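Side-chain contact in SUMO-1 cysteine protease S273R (PDB 6LJ9), which probably acts as a cysteine endopeptidase that cleaves the viral polyprotein precursors pp220 and pp62 into core-shell proteins and dampens host innate immunity: residues Val51-Ala56 with Lys70-Arg75. Sequence-based numbering, arbitrary orientation.
Sequences VITHPA and KELETR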
loop_
_atom_site.group_PDB
_atom_site.type_symbol
_atom_site.label_atom_id
_atom_site.label_comp_id
_atom_site.label_asym_id
_atom_site.label_seq_id
_atom_site.Cartn_x
_atom_site.Cartn_y
_atom_site.Cartn_z
ATOM N N VAL B 51 0.468 -21.441 -24.853
ATOM C CA VAL B 51 0.845 -21.137 -26.231
ATOM C C VAL B 51 2.319 -20.766 -26.312
ATOM O O VAL B 51 3.079 -21.340 -27.101
ATOM C CB VAL B 51 -0.046 -20.019 -26.798
ATOM C CG1 VAL B 51 0.464 -19.579 -28.162
ATOM C CG2 VAL B 51 -1.488 -20.486 -26.894
ATOM N N ILE B 52 2.751 -19.801 -25.491
ATOM C CA ILE B 52 4.131 -19.323 -25.548
ATOM C C ILE B 52 5.123 -20.295 -24.933
ATOM O O ILE B 52 6.324 -19.999 -24.900
ATOM C CB ILE B 52 4.266 -17.942 -24.872
ATOM C CG1 ILE B 52 3.921 -18.025 -23.384
ATOM C CG2 ILE B 52 3.381 -16.919 -25.573
ATOM C CD1 ILE B 52 4.039 -16.693 -22.661
ATOM N N THR B 53 4.664 -21.443 -24.437
ATOM C CA THR B 53 5.549 -22.534 -24.052
ATOM C C THR B 53 5.503 -23.690 -25.040
ATOM O O THR B 53 6.257 -24.657 -24.882
ATOM C CB THR B 53 5.205 -23.045 -22.647
ATOM O OG1 THR B 53 3.825 -23.423 -22.593
ATOM C CG2 THR B 53 5.481 -21.971 -21.605
ATOM N N HIS B 54 4.637 -23.616 -26.047
ATOM C CA HIS B 54 4.582 -24.647 -27.068
ATOM C C HIS B 54 5.872 -24.636 -27.885
ATOM O O HIS B 54 6.384 -23.563 -28.225
ATOM C CB HIS B 54 3.376 -24.420 -27.980
ATOM C CG HIS B 54 3.077 -25.569 -28.892
ATOM N ND1 HIS B 54 3.772 -25.792 -30.060
ATOM C CD2 HIS B 54 2.153 -26.554 -28.810
ATOM C CE1 HIS B 54 3.292 -26.869 -30.657
ATOM N NE2 HIS B 54 2.308 -27.350 -29.919
ATOM N N PRO B 55 6.426 -25.806 -28.209
ATOM C CA PRO B 55 7.714 -25.834 -28.923
ATOM C C PRO B 55 7.672 -25.177 -30.294
ATOM O O PRO B 55 8.684 -24.612 -30.727
ATOM C CB PRO B 55 8.027 -27.335 -29.021
ATOM C CG PRO B 55 6.703 -28.016 -28.852
ATOM C CD PRO B 55 5.934 -27.158 -27.900
ATOM N N ALA B 56 6.535 -25.230 -30.989
ATOM C CA ALA B 56 6.434 -24.565 -32.285
ATOM C C ALA B 56 6.442 -23.049 -32.131
ATOM O O ALA B 56 7.019 -22.338 -32.962
ATOM C CB ALA B 56 5.174 -25.025 -33.018
ATOM N N LYS B 70 10.976 -13.807 -20.781
ATOM C CA LYS B 70 10.703 -12.601 -20.007
ATOM C C LYS B 70 9.209 -12.324 -19.916
ATOM O O LYS B 70 8.750 -11.721 -18.939
ATOM C CB LYS B 70 11.432 -11.404 -20.616
ATOM C CG LYS B 70 11.498 -10.195 -19.698
ATOM C CD LYS B 70 12.591 -9.230 -20.124
ATOM C CE LYS B 70 12.820 -8.167 -19.062
ATOM N NZ LYS B 70 13.147 -8.776 -17.743
ATOM N N GLU B 71 8.439 -12.753 -20.917
ATOM C CA GLU B 71 6.990 -12.601 -20.851
ATOM C C GLU B 71 6.400 -13.475 -19.752
ATOM O O GLU B 71 5.471 -13.060 -19.047
ATOM C CB GLU B 71 6.366 -12.945 -22.205
ATOM C CG GLU B 71 4.972 -12.381 -22.422
ATOM C CD GLU B 71 4.994 -10.988 -23.020
ATOM O OE1 GLU B 71 6.086 -10.387 -23.094
ATOM O OE2 GLU B 71 3.921 -10.497 -23.427
ATOM N N LEU B 72 6.934 -14.687 -19.587
ATOM C CA LEU B 72 6.448 -15.586 -18.546
ATOM C C LEU B 72 6.831 -15.103 -17.153
ATOM O O LEU B 72 6.066 -15.296 -16.202
ATOM C CB LEU B 72 6.989 -16.997 -18.780
ATOM C CG LEU B 72 6.362 -17.818 -19.906
ATOM C CD1 LEU B 72 7.230 -19.023 -20.220
ATOM C CD2 LEU B 72 4.959 -18.258 -19.519
ATOM N N GLU B 73 7.999 -14.474 -17.008
ATOM C CA GLU B 73 8.461 -14.068 -15.685
ATOM C C GLU B 73 7.865 -12.737 -15.242
ATOM O O GLU B 73 7.763 -12.486 -14.036
ATOM C CB GLU B 73 9.987 -13.976 -15.655
ATOM C CG GLU B 73 10.706 -15.282 -15.942
ATOM C CD GLU B 73 12.181 -15.223 -15.591
ATOM O OE1 GLU B 73 12.561 -15.754 -14.525
ATOM O OE2 GLU B 73 12.958 -14.637 -16.374
ATOM N N THR B 74 7.469 -11.877 -16.182
ATOM C CA THR B 74 7.043 -10.526 -15.846
ATOM C C THR B 74 5.548 -10.282 -15.992
ATOM O O THR B 74 5.025 -9.383 -15.327
ATOM C CB THR B 74 7.789 -9.499 -16.711
ATOM O OG1 THR B 74 7.503 -9.737 -18.095
ATOM C CG2 THR B 74 9.290 -9.598 -16.483
ATOM N N ARG B 75 4.851 -11.044 -16.833
ATOM C CA ARG B 75 3.438 -10.803 -17.086
ATOM C C ARG B 75 2.542 -11.987 -16.750
ATOM O O ARG B 75 1.325 -11.895 -16.944
ATOM C CB ARG B 75 3.222 -10.402 -18.551
ATOM C CG ARG B 75 3.923 -9.112 -18.946
ATOM C CD ARG B 75 3.511 -8.663 -20.336
ATOM N NE ARG B 75 2.086 -8.356 -20.413
ATOM C CZ ARG B 75 1.573 -7.141 -20.243
ATOM N NH1 ARG B 75 2.369 -6.112 -19.987
ATOM N NH2 ARG B 75 0.262 -6.956 -20.331
#
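I52 and L72 meet through their methyl ends, and the contact between the two segments is apolar. The CD1 methyl of I52 lies 3.6 Å from CD2 of L72. The two side chains run past each other in opposite directions. CG1 of I52 sits between its own backbone N and carbonyl carbon (chi1 63°), and the extended chi2 carries CD1 out to the leucine. The other leucine branch serves T53: CD1 of L72 is 3.7 Å from CG2 of T53, and these side chains cross at about a right angle. I52 CD1 also brushes CG of E71, at 4.4 Å.

The polar ends of T53 and E71 bond outside the two segments. T53 turns OG1 back to the carbonyl oxygens of S49 and C50, while E71 OE2 accepts from the backbone N of S26. A type I turn from V51 to H54 carries I52 and T53 at its middle positions. H54 then N-caps the next helix, its ND1 accepting from A56 N at 3.0 Å.

The contact lies away from the likely active site. F76, next in the chain after R75, also touches I52. The contact thus joins the turn between helices 48-51 and 55-64 to helix 68-75, in a helical N-terminal part of the chain that precedes the strands of the five-stranded mixed sheet.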